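Local coordinates for protein minor fimbrium anchoring subunit Mfa2 (Porphyromonas gingivalis, PDB 5NFI) that attaches the minor fimbriae to the bacterial outer membrane through its interaction with the fimbrial protein Mfa1, and regulates fimbrial length, at residues Gly101-Asn106 against Ser181-Gly186; Leu163-Gly168 against His209-Ser214; Tyr142-Thr147 against Leu203-Gly208. All blocks are in the same frame, centred on the assembly; numbering follows the deposited sequence.

Contact 1 (Gly101-Asn106 against Ser181-Gly186); sequences GKWATN and STYYPG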
ATOM      1  N   GLY A 101      18.815  -3.805   5.895  1.00 67.85           N
ATOM      2  CA  GLY A 101      18.761  -3.072   7.146  1.00 68.58           C
ATOM      3  C   GLY A 101      17.342  -2.572   7.319  1.00 67.75           C
ATOM      4  O   GLY A 101      16.392  -3.350   7.230  1.00 68.43           O
ATOM      5  N   LYS A 102      17.178  -1.277   7.551  1.00 66.48           N
ATOM      6  CA  LYS A 102      15.830  -0.721   7.626  1.00 64.07           C
ATOM      7  C   LYS A 102      15.468   0.001   6.343  1.00 60.26           C
ATOM      8  O   LYS A 102      14.510   0.770   6.312  1.00 59.93           O
ATOM      9  CB  LYS A 102      15.673   0.225   8.815  1.00 65.87           C
ATOM     10  CG  LYS A 102      15.778  -0.516  10.135  1.00 69.12           C
ATOM     11  CD  LYS A 102      15.131   0.203  11.331  1.00 71.57           C
ATOM     12  CE  LYS A 102      13.963   1.094  10.997  1.00 72.40           C
ATOM     13  NZ  LYS A 102      13.214   1.378  12.265  1.00 73.71           N
ATOM     14  N   TRP A 103      16.238  -0.240   5.287  1.00 57.16           N
ATOM     15  CA  TRP A 103      15.955   0.381   4.006  1.00 54.05           C
ATOM     16  C   TRP A 103      15.222  -0.583   3.073  1.00 52.48           C
ATOM     17  O   TRP A 103      15.694  -1.676   2.781  1.00 53.24           O
ATOM     18  CB  TRP A 103      17.247   0.888   3.357  1.00 54.05           C
ATOM     19  CG  TRP A 103      17.811   2.143   4.029  1.00 54.36           C
ATOM     20  CD1 TRP A 103      18.797   2.196   4.973  1.00 55.40           C
ATOM     21  CD2 TRP A 103      17.390   3.498   3.815  1.00 52.97           C
ATOM     22  NE1 TRP A 103      19.018   3.495   5.354  1.00 55.48           N
ATOM     23  CE2 TRP A 103      18.173   4.316   4.663  1.00 53.89           C
ATOM     24  CE3 TRP A 103      16.429   4.097   2.993  1.00 51.48           C
ATOM     25  CZ2 TRP A 103      18.031   5.708   4.709  1.00 53.30           C
ATOM     26  CZ3 TRP A 103      16.283   5.469   3.033  1.00 51.47           C
ATOM     27  CH2 TRP A 103      17.089   6.269   3.889  1.00 52.35           C
ATOM     28  N   ALA A 104      14.057  -0.161   2.621  1.00 49.88           N
ATOM     29  CA  ALA A 104      13.271  -0.909   1.664  1.00 48.04           C
ATOM     30  C   ALA A 104      13.978  -1.052   0.315  1.00 47.78           C
ATOM     31  O   ALA A 104      14.689  -0.135  -0.103  1.00 47.89           O
ATOM     32  CB  ALA A 104      11.921  -0.225   1.471  1.00 46.60           C
ATOM     33  N   THR A 105      13.767  -2.184  -0.372  1.00 46.72           N
ATOM     34  CA  THR A 105      14.156  -2.290  -1.768  1.00 46.02           C
ATOM     35  C   THR A 105      13.384  -1.235  -2.545  1.00 45.93           C
ATOM     36  O   THR A 105      12.252  -0.893  -2.197  1.00 45.25           O
ATOM     37  CB  THR A 105      13.872  -3.685  -2.357  1.00 46.21           C
ATOM     38  OG1 THR A 105      14.327  -3.743  -3.720  1.00 46.68           O
ATOM     39  CG2 THR A 105      12.399  -3.980  -2.328  1.00 45.23           C
ATOM     40  N   ASN A 106      13.991  -0.688  -3.586  1.00 46.94           N
ATOM     41  CA  ASN A 106      13.320   0.368  -4.328  1.00 47.37           C
ATOM     42  C   ASN A 106      12.156  -0.170  -5.140  1.00 48.27           C
ATOM     43  O   ASN A 106      12.366  -0.967  -6.057  1.00 49.40           O
ATOM     44  CB  ASN A 106      14.295   1.065  -5.252  1.00 47.56           C
ATOM     45  CG  ASN A 106      13.624   2.082  -6.125  1.00 48.26           C
ATOM     46  OD1 ASN A 106      12.616   2.675  -5.753  1.00 47.36           O
ATOM     47  ND2 ASN A 106      14.172   2.283  -7.313  1.00 50.31           N
ATOM     48  N   SER A 181       9.773   0.014  11.659  1.00 63.87           N
ATOM     49  CA  SER A 181       9.579   0.957  10.581  1.00 62.16           C
ATOM     50  C   SER A 181      10.513   0.641   9.444  1.00 60.34           C
ATOM     51  O   SER A 181      11.500  -0.044   9.625  1.00 60.60           O
ATOM     52  CB  SER A 181       9.791   2.397  11.061  1.00 63.07           C
ATOM     53  OG  SER A 181       8.550   2.963  11.452  1.00 63.39           O
ATOM     54  N   THR A 182      10.183   1.148   8.270  1.00 56.78           N
ATOM     55  CA  THR A 182      10.946   0.891   7.071  1.00 54.64           C
ATOM     56  C   THR A 182      11.221   2.209   6.386  1.00 55.35           C
ATOM     57  O   THR A 182      10.305   2.997   6.139  1.00 54.52           O
ATOM     58  CB  THR A 182      10.189  -0.033   6.095  1.00 52.03           C
ATOM     59  OG1 THR A 182       9.889  -1.280   6.730  1.00 51.08           O
ATOM     60  CG2 THR A 182      11.010  -0.286   4.861  1.00 50.50           C
ATOM     61  N   TYR A 183      12.478   2.463   6.074  1.00 55.96           N
ATOM     62  CA  TYR A 183      12.796   3.667   5.344  1.00 56.97           C
ATOM     63  C   TYR A 183      12.646   3.394   3.859  1.00 56.34           C
ATOM     64  O   TYR A 183      13.055   2.345   3.383  1.00 54.62           O
ATOM     65  CB  TYR A 183      14.203   4.156   5.702  1.00 58.41           C
ATOM     66  CG  TYR A 183      14.212   4.879   7.018  1.00 60.81           C
ATOM     67  CD1 TYR A 183      14.343   4.191   8.215  1.00 62.43           C
ATOM     68  CD2 TYR A 183      14.044   6.262   7.070  1.00 61.87           C
ATOM     69  CE1 TYR A 183      14.331   4.864   9.433  1.00 64.24           C
ATOM     70  CE2 TYR A 183      14.030   6.945   8.279  1.00 63.33           C
ATOM     71  CZ  TYR A 183      14.169   6.242   9.455  1.00 64.84           C
ATOM     72  OH  TYR A 183      14.145   6.927  10.651  1.00 67.05           O
ATOM     73  N   TYR A 184      12.037   4.331   3.134  1.00 52.22           N
ATOM     74  CA  TYR A 184      11.899   4.180   1.683  1.00 54.31           C
ATOM     75  C   TYR A 184      12.861   5.071   0.891  1.00 58.89           C
ATOM     76  O   TYR A 184      13.046   6.252   1.219  1.00 57.20           O
ATOM     77  CB  TYR A 184      10.456   4.454   1.256  1.00 51.47           C
ATOM     78  CG  TYR A 184       9.528   3.357   1.697  1.00 50.02           C
ATOM     79  CD1 TYR A 184       8.948   3.384   2.955  1.00 49.54           C
ATOM     80  CD2 TYR A 184       9.258   2.274   0.868  1.00 49.62           C
ATOM     81  CE1 TYR A 184       8.112   2.380   3.368  1.00 49.79           C
ATOM     82  CE2 TYR A 184       8.422   1.268   1.270  1.00 49.52           C
ATOM     83  CZ  TYR A 184       7.848   1.323   2.519  1.00 49.69           C
ATOM     84  OH  TYR A 184       7.014   0.312   2.928  1.00 50.16           O
ATOM     85  N   PRO A 185      13.467   4.493  -0.166  1.00 64.86           N
ATOM     86  CA  PRO A 185      14.530   5.098  -0.971  1.00 68.89           C
ATOM     87  C   PRO A 185      14.086   6.383  -1.643  1.00 73.62           C
ATOM     88  O   PRO A 185      13.339   6.348  -2.617  1.00 74.16           O
ATOM     89  CB  PRO A 185      14.837   4.027  -2.015  1.00 69.30           C
ATOM     90  CG  PRO A 185      14.252   2.777  -1.486  1.00 68.71           C
ATOM     91  CD  PRO A 185      13.064   3.187  -0.705  1.00 66.61           C
ATOM     92  N   GLY A 186      14.564   7.509  -1.126  1.00 77.74           N
ATOM     93  CA  GLY A 186      14.186   8.805  -1.650  1.00 82.40           C
ATOM     94  C   GLY A 186      15.119   9.331  -2.714  1.00 89.39           C
ATOM     95  O   GLY A 186      16.108  10.000  -2.414  1.00 89.43           O
TER
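Trp-103 lays its indole against the flank of Tyr-183: the Tyr-183 CB sits 3.6 Å from the centroid of the Trp-103 six-membered ring, a CH-pi contact over the face. In both residues CG lies anti to the carbonyl carbon, beside the backbone N (chi1 -73° and -79°), and the two ring planes cross obliquely rather than stacking. The broad indole suits this edge, since its CE3-CZ3 side also runs along the backbone towards Tyr-184 O and Pro-185 N. Beneath the rings a single beta bridge pairs Trp-103 with Tyr-183 in chains that run in roughly the same sense. Tyr-183 N donates to Lys-102 O at 2.7 Å, and Tyr-183 O accepts from Ala-104 N at 2.8 Å, both bonds lying nearly along the C=O axis. The bridge joins the short strand 103-104, which pairs with strand 93-100, to strand 182-190 of the larger group of strands. Ala-104 points its small methyl at the other segment, packing CB 3.5 Å from Thr-182 CG2 and 3.7 Å from Tyr-184 CD2. Thr-182 thus offers its methyl here, while its OG1 is bonded to Gln-99. Pro-185, which has no N-H to offer a further backbone bond, lays its ring CG 3.8 Å from Asn-106 CA. At the exposed end Lys-102 bends at chi3 (29°), bringing its aliphatic CE past the Ser-181 carbonyl and 4.1 Å from Tyr-183 CE1.

Contact 2 (Leu163-Gly168 against His209-Ser214); sequences LASSNG and HENTLS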
ATOM      1  N   LEU A 163      11.336   9.074   4.549  1.00 50.86           N
ATOM      2  CA  LEU A 163       9.992   8.586   4.791  1.00 51.32           C
ATOM      3  C   LEU A 163      10.052   7.208   5.438  1.00 52.49           C
ATOM      4  O   LEU A 163      10.420   6.207   4.786  1.00 52.85           O
ATOM      5  CB  LEU A 163       9.209   8.530   3.483  1.00 50.13           C
ATOM      6  CG  LEU A 163       7.754   8.067   3.535  1.00 49.55           C
ATOM      7  CD1 LEU A 163       6.867   9.085   4.243  1.00 49.69           C
ATOM      8  CD2 LEU A 163       7.272   7.825   2.125  1.00 49.03           C
ATOM      9  N   ALA A 164       9.703   7.159   6.718  1.00 53.71           N
ATOM     10  CA  ALA A 164       9.676   5.910   7.459  1.00 55.44           C
ATOM     11  C   ALA A 164       8.242   5.440   7.684  1.00 57.03           C
ATOM     12  O   ALA A 164       7.346   6.238   7.962  1.00 58.58           O
ATOM     13  CB  ALA A 164      10.383   6.057   8.779  1.00 56.76           C
ATOM     14  N   SER A 165       8.016   4.139   7.572  1.00 55.96           N
ATOM     15  CA  SER A 165       6.693   3.629   7.863  1.00 55.36           C
ATOM     16  C   SER A 165       6.742   2.159   8.215  1.00 54.83           C
ATOM     17  O   SER A 165       7.447   1.393   7.572  1.00 54.63           O
ATOM     18  CB  SER A 165       5.776   3.862   6.672  1.00 54.88           C
ATOM     19  OG  SER A 165       4.486   3.346   6.930  1.00 55.87           O
ATOM     20  N   SER A 166       6.000   1.762   9.236  1.00 55.22           N
ATOM     21  CA  SER A 166       5.848   0.342   9.549  1.00 55.09           C
ATOM     22  C   SER A 166       4.781  -0.281   8.676  1.00 53.03           C
ATOM     23  O   SER A 166       3.789  -0.804   9.183  1.00 54.28           O
ATOM     24  CB  SER A 166       5.494   0.148  11.023  1.00 57.54           C
ATOM     25  OG  SER A 166       6.563   0.593  11.842  1.00 59.26           O
ATOM     26  N   ASN A 167       4.980  -0.218   7.364  1.00 50.79           N
ATOM     27  CA  ASN A 167       3.988  -0.726   6.420  1.00 49.48           C
ATOM     28  C   ASN A 167       4.548  -1.697   5.359  1.00 48.81           C
ATOM     29  O   ASN A 167       4.079  -1.706   4.216  1.00 48.73           O
ATOM     30  CB  ASN A 167       3.299   0.459   5.727  1.00 48.25           C
ATOM     31  CG  ASN A 167       4.249   1.251   4.854  1.00 47.01           C
ATOM     32  OD1 ASN A 167       5.456   1.164   5.016  1.00 46.99           O
ATOM     33  ND2 ASN A 167       3.712   2.013   3.914  1.00 46.92           N
ATOM     34  N   GLY A 168       5.528  -2.519   5.720  1.00 48.54           N
ATOM     35  CA  GLY A 168       6.154  -3.407   4.748  1.00 47.68           C
ATOM     36  C   GLY A 168       5.743  -4.863   4.898  1.00 48.26           C
ATOM     37  O   GLY A 168       6.257  -5.747   4.218  1.00 47.88           O
ATOM     38  N   HIS A 209       0.223   3.165  13.219  1.00 71.99           N
ATOM     39  CA  HIS A 209       1.644   2.850  13.311  1.00 71.34           C
ATOM     40  C   HIS A 209       2.416   4.010  12.707  1.00 69.90           C
ATOM     41  O   HIS A 209       1.821   4.956  12.185  1.00 70.27           O
ATOM     42  CB  HIS A 209       1.968   1.552  12.575  1.00 71.04           C
ATOM     43  CG  HIS A 209       1.345   1.476  11.217  1.00 69.29           C
ATOM     44  ND1 HIS A 209       0.190   0.766  10.967  1.00 70.14           N
ATOM     45  CD2 HIS A 209       1.685   2.066  10.047  1.00 66.93           C
ATOM     46  CE1 HIS A 209      -0.142   0.908   9.696  1.00 68.72           C
ATOM     47  NE2 HIS A 209       0.748   1.694   9.117  1.00 66.83           N
ATOM     48  N   GLU A 210       3.738   3.929  12.756  1.00 68.12           N
ATOM     49  CA  GLU A 210       4.568   5.062  12.389  1.00 66.18           C
ATOM     50  C   GLU A 210       4.454   5.381  10.912  1.00 63.37           C
ATOM     51  O   GLU A 210       4.490   4.486  10.076  1.00 62.94           O
ATOM     52  CB  GLU A 210       6.023   4.790  12.757  1.00 66.51           C
ATOM     53  CG  GLU A 210       6.966   5.928  12.447  1.00 66.56           C
ATOM     54  CD  GLU A 210       8.342   5.684  13.018  1.00 68.35           C
ATOM     55  OE1 GLU A 210       9.349   6.058  12.367  1.00 67.64           O
ATOM     56  OE2 GLU A 210       8.409   5.093  14.120  1.00 70.87           O
ATOM     57  N   ASN A 211       4.291   6.659  10.599  1.00 61.96           N
ATOM     58  CA  ASN A 211       4.330   7.118   9.224  1.00 60.44           C
ATOM     59  C   ASN A 211       5.036   8.455   9.201  1.00 60.20           C
ATOM     60  O   ASN A 211       4.418   9.484   8.958  1.00 60.99           O
ATOM     61  CB  ASN A 211       2.921   7.242   8.627  1.00 60.66           C
ATOM     62  CG  ASN A 211       2.198   5.900   8.528  1.00 60.67           C
ATOM     63  OD1 ASN A 211       2.409   5.136   7.585  1.00 60.01           O
ATOM     64  ND2 ASN A 211       1.334   5.619   9.501  1.00 61.72           N
ATOM     65  N   THR A 212       6.338   8.420   9.461  1.00 59.05           N
ATOM     66  CA  THR A 212       7.131   9.602   9.722  1.00 57.67           C
ATOM     67  C   THR A 212       7.795  10.197   8.491  1.00 55.83           C
ATOM     68  O   THR A 212       8.663   9.582   7.882  1.00 55.37           O
ATOM     69  CB  THR A 212       8.216   9.286  10.750  1.00 58.20           C
ATOM     70  OG1 THR A 212       7.590   8.885  11.973  1.00 59.94           O
ATOM     71  CG2 THR A 212       9.082  10.510  11.001  1.00 57.86           C
ATOM     72  N   LEU A 213       7.372  11.404   8.133  1.00 55.16           N
ATOM     73  CA  LEU A 213       8.061  12.207   7.131  1.00 53.36           C
ATOM     74  C   LEU A 213       9.061  13.071   7.879  1.00 53.88           C
ATOM     75  O   LEU A 213       8.728  13.612   8.938  1.00 55.05           O
ATOM     76  CB  LEU A 213       7.081  13.062   6.335  1.00 52.11           C
ATOM     77  CG  LEU A 213       7.712  13.928   5.247  1.00 50.55           C
ATOM     78  CD1 LEU A 213       8.283  13.041   4.158  1.00 49.11           C
ATOM     79  CD2 LEU A 213       6.698  14.923   4.679  1.00 50.55           C
ATOM     80  N   SER A 214      10.287  13.182   7.372  1.00 52.93           N
ATOM     81  CA  SER A 214      11.300  13.932   8.105  1.00 52.70           C
ATOM     82  C   SER A 214      12.330  14.593   7.206  1.00 51.90           C
ATOM     83  O   SER A 214      12.590  14.119   6.095  1.00 51.42           O
ATOM     84  CB  SER A 214      12.024  13.029   9.066  1.00 52.73           C
ATOM     85  OG  SER A 214      13.157  12.508   8.412  1.00 52.56           O
TER
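Strands 163-165 and 211-214 run antiparallel, at 168° and with axes 4.7 Å apart, in a register that makes Ala-164 and Thr-212 a hydrogen-bonded pair between two non-hydrogen-bonded ones, Leu-163 with Leu-213 and Ser-165 with Asn-211. Ala-164 N gives a straight bond to Thr-212 O at 2.9 Å, whereas the return bond from Thr-212 N to Ala-164 O is bent to 132° at the hydrogen. On the face that carries both non-hydrogen-bonded pairs, the two leucines share a shape, CG anti to the backbone N. Leu-163 CD1 meets Leu-213 CD1 at 4.2 Å. Further along this face the polar pair takes over. Ser-165 OG, anti to its own N, donates to Asn-211 OD1 at 2.8 Å, approaching from above the amide carbonyl plane; Asn-211 ND2 is held by Glu-206 O, so both ends of the buried amide are used and its rotation is set. Strand 159-165 ends here in an inverse gamma turn centred on Ser-166, closed by a weak bond from Asn-167 N to Ser-165 O. Ser-166 N still reaches across to Glu-210 O at 3.2 Å, on a lone pair, lengthening the ladder beyond the regular strand. His-209, with CG set between the backbone N and the carbonyl carbon (chi1 46°), turns one ring face to Ser-166 O, 3.7 Å from His-209 CD2. On the face of Ala-164 and Thr-212 the extended Glu-210 chain passes the small Ala-164, its OE1 3.7 Å from Ala-164 CB.

Contact 3 (Tyr142-Thr147 against Leu203-Gly208); sequences YTNRVT and LKLESG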
ATOM      1  N   TYR A 142      -2.407  -0.363  -2.932  1.00 45.29           N
ATOM      2  CA  TYR A 142      -1.750  -0.202  -1.640  1.00 45.03           C
ATOM      3  C   TYR A 142      -0.456   0.607  -1.751  1.00 44.93           C
ATOM      4  O   TYR A 142      -0.012   1.191  -0.766  1.00 42.95           O
ATOM      5  CB  TYR A 142      -1.410  -1.561  -1.030  1.00 45.30           C
ATOM      6  CG  TYR A 142      -2.469  -2.167  -0.141  1.00 46.41           C
ATOM      7  CD1 TYR A 142      -3.802  -1.772  -0.223  1.00 46.79           C
ATOM      8  CD2 TYR A 142      -2.129  -3.137   0.795  1.00 46.26           C
ATOM      9  CE1 TYR A 142      -4.756  -2.328   0.602  1.00 47.15           C
ATOM     10  CE2 TYR A 142      -3.072  -3.691   1.618  1.00 46.65           C
ATOM     11  CZ  TYR A 142      -4.380  -3.288   1.521  1.00 47.65           C
ATOM     12  OH  TYR A 142      -5.316  -3.857   2.358  1.00 49.29           O
ATOM     13  N   THR A 143       0.171   0.590  -2.934  1.00 44.07           N
ATOM     14  CA  THR A 143       1.299   1.475  -3.194  1.00 44.25           C
ATOM     15  C   THR A 143       0.846   2.945  -3.233  1.00 46.57           C
ATOM     16  O   THR A 143      -0.292   3.277  -3.623  1.00 48.04           O
ATOM     17  CB  THR A 143       2.019   1.160  -4.515  1.00 43.29           C
ATOM     18  OG1 THR A 143       1.080   0.635  -5.455  1.00 43.46           O
ATOM     19  CG2 THR A 143       3.176   0.185  -4.315  1.00 41.92           C
ATOM     20  N   ASN A 144       1.744   3.819  -2.803  1.00 46.71           N
ATOM     21  CA  ASN A 144       1.505   5.251  -2.811  1.00 46.87           C
ATOM     22  C   ASN A 144       2.741   5.908  -3.328  1.00 45.86           C
ATOM     23  O   ASN A 144       3.836   5.545  -2.938  1.00 45.26           O
ATOM     24  CB  ASN A 144       1.178   5.772  -1.425  1.00 47.29           C
ATOM     25  CG  ASN A 144      -0.133   5.269  -0.924  1.00 47.37           C
ATOM     26  OD1 ASN A 144      -1.184   5.759  -1.327  1.00 45.21           O
ATOM     27  ND2 ASN A 144      -0.086   4.309  -0.007  1.00 46.85           N
ATOM     28  N   ARG A 145       2.552   6.863  -4.219  1.00 46.57           N
ATOM     29  CA  ARG A 145       3.643   7.641  -4.768  1.00 46.65           C
ATOM     30  C   ARG A 145       3.613   8.991  -4.089  1.00 47.80           C
ATOM     31  O   ARG A 145       2.617   9.708  -4.153  1.00 49.21           O
ATOM     32  CB  ARG A 145       3.517   7.770  -6.290  1.00 46.38           C
ATOM     33  CG  ARG A 145       3.697   6.449  -7.021  1.00 45.12           C
ATOM     34  CD  ARG A 145       3.018   6.476  -8.372  1.00 46.38           C
ATOM     35  NE  ARG A 145       1.563   6.507  -8.238  1.00 47.90           N
ATOM     36  CZ  ARG A 145       0.799   5.433  -8.027  1.00 48.55           C
ATOM     37  NH1 ARG A 145      -0.520   5.565  -7.907  1.00 49.05           N
ATOM     38  NH2 ARG A 145       1.350   4.225  -7.933  1.00 48.59           N
ATOM     39  N   VAL A 146       4.700   9.319  -3.410  1.00 47.72           N
ATOM     40  CA  VAL A 146       4.749  10.512  -2.589  1.00 48.51           C
ATOM     41  C   VAL A 146       5.913  11.402  -2.994  1.00 48.75           C
ATOM     42  O   VAL A 146       7.075  11.030  -2.828  1.00 48.80           O
ATOM     43  CB  VAL A 146       4.879  10.166  -1.085  1.00 48.47           C
ATOM     44  CG1 VAL A 146       4.668  11.409  -0.248  1.00 49.54           C
ATOM     45  CG2 VAL A 146       3.882   9.090  -0.681  1.00 47.69           C
ATOM     46  N   THR A 147       5.587  12.576  -3.527  1.00 49.32           N
ATOM     47  CA  THR A 147       6.582  13.571  -3.878  1.00 50.39           C
ATOM     48  C   THR A 147       6.663  14.643  -2.786  1.00 52.26           C
ATOM     49  O   THR A 147       5.636  15.154  -2.308  1.00 53.90           O
ATOM     50  CB  THR A 147       6.255  14.236  -5.218  1.00 51.20           C
ATOM     51  OG1 THR A 147       5.872  13.233  -6.166  1.00 52.16           O
ATOM     52  CG2 THR A 147       7.457  15.000  -5.748  1.00 51.30           C
ATOM     53  N   LEU A 203       4.337   1.663   0.578  1.00 43.93           N
ATOM     54  CA  LEU A 203       3.158   0.836   0.505  1.00 45.73           C
ATOM     55  C   LEU A 203       2.034   1.569   1.222  1.00 47.30           C
ATOM     56  O   LEU A 203       1.873   2.775   1.024  1.00 47.30           O
ATOM     57  CB  LEU A 203       3.423  -0.558   1.074  1.00 46.19           C
ATOM     58  CG  LEU A 203       4.493  -1.303   0.262  1.00 45.84           C
ATOM     59  CD1 LEU A 203       4.836  -2.630   0.885  1.00 46.30           C
ATOM     60  CD2 LEU A 203       4.033  -1.499  -1.181  1.00 46.52           C
ATOM     61  N   LYS A 204       1.244   0.853   2.019  1.00 48.78           N
ATOM     62  CA  LYS A 204      -0.029   1.380   2.515  1.00 49.72           C
ATOM     63  C   LYS A 204       0.150   2.523   3.517  1.00 49.31           C
ATOM     64  O   LYS A 204       0.991   2.465   4.417  1.00 48.56           O
ATOM     65  CB  LYS A 204      -0.859   0.253   3.143  1.00 51.52           C
ATOM     66  CG  LYS A 204      -2.261   0.650   3.581  1.00 52.92           C
ATOM     67  CD  LYS A 204      -3.310  -0.081   2.772  1.00 54.54           C
ATOM     68  CE  LYS A 204      -4.450  -0.589   3.641  1.00 57.23           C
ATOM     69  NZ  LYS A 204      -5.225   0.525   4.285  1.00 58.24           N
ATOM     70  N   LEU A 205      -0.653   3.565   3.338  1.00 50.12           N
ATOM     71  CA  LEU A 205      -0.646   4.692   4.247  1.00 51.23           C
ATOM     72  C   LEU A 205      -1.892   4.692   5.098  1.00 53.97           C
ATOM     73  O   LEU A 205      -2.952   5.109   4.661  1.00 54.47           O
ATOM     74  CB  LEU A 205      -0.551   6.004   3.479  1.00 50.39           C
ATOM     75  CG  LEU A 205       0.667   6.081   2.574  1.00 49.28           C
ATOM     76  CD1 LEU A 205       0.595   7.327   1.736  1.00 48.97           C
ATOM     77  CD2 LEU A 205       1.922   6.044   3.406  1.00 48.65           C
ATOM     78  N   GLU A 206      -1.769   4.239   6.330  1.00 56.42           N
ATOM     79  CA  GLU A 206      -2.911   4.307   7.202  1.00 59.59           C
ATOM     80  C   GLU A 206      -2.456   4.545   8.620  1.00 60.92           C
ATOM     81  O   GLU A 206      -1.310   4.327   8.964  1.00 59.36           O
ATOM     82  CB  GLU A 206      -3.742   3.029   7.114  1.00 61.78           C
ATOM     83  CG  GLU A 206      -3.142   1.848   7.851  1.00 62.95           C
ATOM     84  CD  GLU A 206      -3.888   0.559   7.585  1.00 65.05           C
ATOM     85  OE1 GLU A 206      -3.909  -0.314   8.480  1.00 67.19           O
ATOM     86  OE2 GLU A 206      -4.446   0.413   6.480  1.00 64.70           O
ATOM     87  N   SER A 207      -3.386   5.010   9.433  1.00 64.38           N
ATOM     88  CA  SER A 207      -3.127   5.276  10.825  1.00 66.20           C
ATOM     89  C   SER A 207      -2.923   3.974  11.556  1.00 68.56           C
ATOM     90  O   SER A 207      -3.362   2.935  11.088  1.00 68.27           O
ATOM     91  CB  SER A 207      -4.294   6.050  11.409  1.00 67.98           C
ATOM     92  OG  SER A 207      -5.488   5.676  10.743  1.00 69.05           O
ATOM     93  N   GLY A 208      -2.246   4.027  12.696  1.00 71.66           N
ATOM     94  CA  GLY A 208      -2.139   2.869  13.564  1.00 73.85           C
ATOM     95  C   GLY A 208      -0.711   2.475  13.862  1.00 74.19           C
ATOM     96  O   GLY A 208      -0.464   1.569  14.661  1.00 75.74           O
TER
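Where strand 196-202 ends its antiparallel run beside the long, interrupted strand 133-151, the chain peels off into the loop leading to strand 211-217, and this contact holds the first residues of that loop. Tyr-142 and Lys-204 make its broadest meeting. The lysine chain, with CG anti to the backbone N (chi1 -175°) and then bent at each later torsion, crosses the phenol obliquely and puts CD over the ring centre, 3.4 Å from the Tyr-142 centroid and 9° off the normal, a CH-pi contact. Lys-204 CE continues across the same face towards Tyr-142 CZ, also at 3.4 Å. Lysine suits the place because its methylenes cover an aromatic face while its ammonium group travels on to a salt bridge with Glu-206 OE2. The carboxylate probably offsets the cost of holding the buried Lys-204 charge. The phenol is fixed at its far end by a hydrogen bond from OH to Gly-174 O, and its ring also meets that of Tyr-170. At the strand end proper, Asn-144 is bonded through its backbone to Thr-202, and its side chain carries the connection one residue further, ND2 donating to Leu-203 O at 2.7 Å. The acceptor lies in the amide plane of Asn-144, but the donor stands above the carbonyl plane of Leu-203. Leu-205 runs alongside this amide, pointing the other way, with CD1 3.4 Å from Asn-144 CG; the same Leu-205 CD1 lies 4.4 Å from Val-146 CG2, and both branched side chains pack against strand 249-258. Thr-143 turns its methyl CG2 to Leu-203 CD2 at 3.7 Å, while OG1 is held by Glu-141 OE2 and Leu-112 N.

Overall arrangement
From the N terminus the chain passes Gly-101-Asn-106, then Tyr-142-Thr-147 and Leu-163-Gly-168, before Ser-181-Gly-186 returns to the first of them and closes contact 1. Leu-203-Gly-208 next closes contact 3, and His-209-Ser-214 closes contact 2 directly afterwards. Every pair of contacts crosses; none lies wholly within another. Contacts 1 and 2 are joined by the ladder between the neighbouring strands 182-190 and 159-165, and Tyr-184 OH bonds Asn-167 OD1. That asparagine also donates through ND2 to Lys-204 O, joining contact 2 to contact 3. Together they tie strand 103-104, from the small four-strand group, to strands 182-190, 159-165, 211-217 and 133-151.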